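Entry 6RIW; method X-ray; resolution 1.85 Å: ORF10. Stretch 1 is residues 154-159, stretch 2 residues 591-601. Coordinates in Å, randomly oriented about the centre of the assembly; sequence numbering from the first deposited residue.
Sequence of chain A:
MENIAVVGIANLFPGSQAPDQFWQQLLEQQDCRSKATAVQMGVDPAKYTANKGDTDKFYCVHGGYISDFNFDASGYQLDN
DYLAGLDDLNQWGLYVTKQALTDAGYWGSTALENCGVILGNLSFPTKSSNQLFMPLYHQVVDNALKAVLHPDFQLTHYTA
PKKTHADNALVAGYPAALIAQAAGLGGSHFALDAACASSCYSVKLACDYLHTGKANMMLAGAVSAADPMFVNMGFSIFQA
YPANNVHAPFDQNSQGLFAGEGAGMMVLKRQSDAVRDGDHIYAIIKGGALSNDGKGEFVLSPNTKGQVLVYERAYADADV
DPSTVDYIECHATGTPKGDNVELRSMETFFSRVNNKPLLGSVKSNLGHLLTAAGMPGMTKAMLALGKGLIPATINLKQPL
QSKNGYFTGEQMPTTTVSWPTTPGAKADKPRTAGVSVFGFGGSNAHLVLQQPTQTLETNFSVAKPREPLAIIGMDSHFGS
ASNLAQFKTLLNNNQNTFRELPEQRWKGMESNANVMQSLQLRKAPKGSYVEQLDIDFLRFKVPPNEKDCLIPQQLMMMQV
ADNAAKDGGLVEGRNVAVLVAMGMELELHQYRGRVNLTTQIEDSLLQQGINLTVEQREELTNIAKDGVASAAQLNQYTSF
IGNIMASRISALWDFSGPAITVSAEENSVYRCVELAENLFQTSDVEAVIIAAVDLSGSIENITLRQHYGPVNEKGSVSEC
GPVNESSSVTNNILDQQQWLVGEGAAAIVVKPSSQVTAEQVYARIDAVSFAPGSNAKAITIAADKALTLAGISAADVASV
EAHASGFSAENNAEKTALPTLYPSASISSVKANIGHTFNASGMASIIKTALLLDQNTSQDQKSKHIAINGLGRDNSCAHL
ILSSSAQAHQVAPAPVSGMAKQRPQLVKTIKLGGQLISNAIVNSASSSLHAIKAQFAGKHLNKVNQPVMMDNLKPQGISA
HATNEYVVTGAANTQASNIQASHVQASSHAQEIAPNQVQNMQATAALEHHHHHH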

# COMPACT_ATOMS: atom_id res chain seq x y z
N GLN A 154 17.84 -7.52 -32.09
CA GLN A 154 16.52 -7.61 -31.47
C GLN A 154 16.67 -8.03 -30.02
O GLN A 154 17.28 -9.05 -29.72
CB GLN A 154 15.63 -8.64 -32.17
CG GLN A 154 15.13 -8.28 -33.53
CD GLN A 154 14.29 -9.41 -34.07
OE1 GLN A 154 14.77 -10.53 -34.22
NE2 GLN A 154 13.02 -9.15 -34.30
N LEU A 155 16.11 -7.24 -29.12
CA LEU A 155 16.04 -7.65 -27.72
C LEU A 155 14.89 -8.63 -27.52
O LEU A 155 13.83 -8.51 -28.13
CB LEU A 155 15.85 -6.42 -26.84
CG LEU A 155 15.90 -6.62 -25.32
CD1 LEU A 155 17.29 -7.05 -24.89
CD2 LEU A 155 15.53 -5.27 -24.68
N THR A 156 15.10 -9.60 -26.64
CA THR A 156 14.02 -10.53 -26.31
C THR A 156 13.13 -9.95 -25.21
O THR A 156 13.57 -9.14 -24.38
CB THR A 156 14.57 -11.89 -25.87
OG1 THR A 156 15.36 -11.75 -24.69
CG2 THR A 156 15.45 -12.50 -26.99
N HIS A 157 11.86 -10.35 -25.22
CA HIS A 157 10.94 -9.95 -24.15
C HIS A 157 11.40 -10.50 -22.79
O HIS A 157 12.00 -11.57 -22.69
CB HIS A 157 9.51 -10.41 -24.50
CG HIS A 157 8.43 -9.59 -23.87
ND1 HIS A 157 8.02 -8.37 -24.36
CD2 HIS A 157 7.65 -9.82 -22.78
CE1 HIS A 157 7.05 -7.89 -23.62
NE2 HIS A 157 6.80 -8.75 -22.65
N TYR A 158 11.09 -9.76 -21.71
CA TYR A 158 11.65 -10.11 -20.40
C TYR A 158 11.14 -11.45 -19.87
O TYR A 158 11.87 -12.14 -19.15
CB TYR A 158 11.36 -8.98 -19.40
CG TYR A 158 9.96 -9.01 -18.82
CD1 TYR A 158 8.87 -8.59 -19.58
CD2 TYR A 158 9.73 -9.46 -17.52
CE1 TYR A 158 7.56 -8.62 -19.03
CE2 TYR A 158 8.44 -9.50 -16.96
CZ TYR A 158 7.37 -9.09 -17.72
OH TYR A 158 6.11 -9.15 -17.17
N THR A 159 9.91 -11.85 -20.22
CA THR A 159 9.35 -13.15 -19.87
C THR A 159 8.36 -13.50 -20.97
O THR A 159 8.20 -12.74 -21.93
CB THR A 159 8.71 -13.14 -18.47
OG1 THR A 159 8.49 -14.48 -18.00
CG2 THR A 159 7.36 -12.41 -18.48
N TYR A 591 13.05 -1.03 -11.93
CA TYR A 591 14.10 -1.81 -11.28
C TYR A 591 14.24 -3.20 -11.92
O TYR A 591 15.35 -3.61 -12.29
CB TYR A 591 13.83 -1.93 -9.78
CG TYR A 591 14.88 -2.79 -9.15
CD1 TYR A 591 16.20 -2.39 -9.12
CD2 TYR A 591 14.55 -4.04 -8.62
CE1 TYR A 591 17.19 -3.21 -8.58
CE2 TYR A 591 15.52 -4.85 -8.06
CZ TYR A 591 16.84 -4.43 -8.05
OH TYR A 591 17.80 -5.24 -7.51
N ARG A 592 13.14 -3.94 -12.04
CA ARG A 592 13.23 -5.19 -12.80
C ARG A 592 13.50 -4.91 -14.28
O ARG A 592 14.15 -5.71 -14.96
CB ARG A 592 11.95 -6.02 -12.64
CG ARG A 592 12.06 -7.37 -13.37
CD ARG A 592 10.93 -8.34 -13.07
NE ARG A 592 11.12 -9.54 -13.89
CZ ARG A 592 10.62 -10.74 -13.60
NH1 ARG A 592 9.88 -10.91 -12.52
NH2 ARG A 592 10.86 -11.77 -14.41
N GLY A 593 13.03 -3.77 -14.79
CA GLY A 593 13.40 -3.35 -16.13
C GLY A 593 14.90 -3.37 -16.35
O GLY A 593 15.37 -3.70 -17.44
N ARG A 594 15.67 -3.03 -15.32
CA ARG A 594 17.13 -3.16 -15.39
C ARG A 594 17.58 -4.61 -15.16
O ARG A 594 18.33 -5.18 -15.96
CB ARG A 594 17.76 -2.23 -14.35
CG ARG A 594 19.25 -2.48 -14.07
CD ARG A 594 19.72 -2.05 -12.68
NE ARG A 594 21.02 -2.69 -12.43
CZ ARG A 594 22.19 -2.18 -12.79
NH1 ARG A 594 22.26 -1.00 -13.36
NH2 ARG A 594 23.31 -2.88 -12.57
N VAL A 595 17.13 -5.21 -14.07
CA VAL A 595 17.70 -6.48 -13.62
C VAL A 595 17.49 -7.57 -14.67
O VAL A 595 18.39 -8.39 -14.94
CB VAL A 595 17.08 -6.87 -12.27
CG1 VAL A 595 17.32 -8.32 -11.97
CG2 VAL A 595 17.63 -5.95 -11.16
N ASN A 596 16.33 -7.57 -15.32
CA ASN A 596 15.97 -8.67 -16.21
C ASN A 596 16.79 -8.66 -17.50
O ASN A 596 16.83 -9.68 -18.20
CB ASN A 596 14.47 -8.58 -16.53
CG ASN A 596 13.82 -9.93 -16.69
OD1 ASN A 596 12.78 -10.20 -16.09
ND2 ASN A 596 14.40 -10.78 -17.55
N LEU A 597 17.47 -7.56 -17.80
CA LEU A 597 18.29 -7.54 -19.01
C LEU A 597 19.42 -8.57 -18.96
O LEU A 597 19.96 -8.91 -20.01
CB LEU A 597 18.86 -6.13 -19.25
CG LEU A 597 17.79 -5.10 -19.63
CD1 LEU A 597 18.39 -3.68 -19.65
CD2 LEU A 597 17.23 -5.44 -20.99
N THR A 598 19.77 -9.08 -17.76
CA THR A 598 20.69 -10.21 -17.62
C THR A 598 20.36 -11.36 -18.58
O THR A 598 21.21 -11.81 -19.36
CB THR A 598 20.66 -10.74 -16.18
OG1 THR A 598 21.25 -9.77 -15.31
CG2 THR A 598 21.43 -12.06 -16.06
N THR A 599 19.14 -11.86 -18.52
CA THR A 599 18.80 -12.97 -19.39
C THR A 599 18.27 -12.49 -20.72
O THR A 599 18.40 -13.20 -21.73
CB THR A 599 17.78 -13.90 -18.72
OG1 THR A 599 16.69 -13.13 -18.20
CG2 THR A 599 18.44 -14.68 -17.59
N GLN A 600 17.68 -11.29 -20.78
CA GLN A 600 17.22 -10.78 -22.07
C GLN A 600 18.39 -10.60 -23.04
O GLN A 600 18.28 -10.97 -24.22
CB GLN A 600 16.48 -9.46 -21.90
CG GLN A 600 15.12 -9.65 -21.29
CD GLN A 600 14.52 -8.32 -20.97
OE1 GLN A 600 14.65 -7.84 -19.84
NE2 GLN A 600 13.87 -7.69 -21.97
N ILE A 601 19.51 -10.04 -22.57
CA ILE A 601 20.64 -9.81 -23.47
C ILE A 601 21.34 -11.13 -23.79
O ILE A 601 21.73 -11.38 -24.93
CB ILE A 601 21.63 -8.79 -22.87
CG1 ILE A 601 20.96 -7.43 -22.65
CG2 ILE A 601 22.85 -8.65 -23.77
CD1 ILE A 601 20.76 -6.65 -23.90
O HOH W 1 14.46 -13.05 -19.94

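Gln600, Tyr158 and Leu155 cover the most surface in this contact, which joins a loop to a largely helical stretch; touching residues are at least 434 positions apart in sequence. Gln600 and Thr156 have the nearest CA atoms across the stretches, 5.3 Å apart. The CA-to-CB bond of Gln600 points sideways, but the m, t side chain brings the amide to the loop: Gln600 NE2 donates to Thr156 O at 2.8 Å with an N-H...O angle of 172°, nearly linear and the best-formed polar link here. The same amide also packs against the Tyr158 backbone, Gln600 CD lying 3.4 Å from Tyr158 CA.

Tyr158 meets the helical side through both ring and carbonyl. Near the ring plane, at its edge, Asn596 OD1 sits 3.4 Å from Tyr158 CD2; that oxygen also accepts two hydrogen bonds from Arg592, whose NE and NH2 lie 2.8 and 3.0 Å from Asn596 OD1. The other end of the Asn596 amide reaches the backbone, but its ND2 to Tyr158 O bond is weak, 3.3 Å at 127°. Water 1 supplements it, donating to Tyr158 O at 2.9 Å and hydrogen-bonding Thr599 OG1 at 2.8 Å.

Leu155 supplies the apolar part: its CD1 is 3.6 Å from Ile601 CD1, and its CD2 is 4.1 Å from Leu597 CD2.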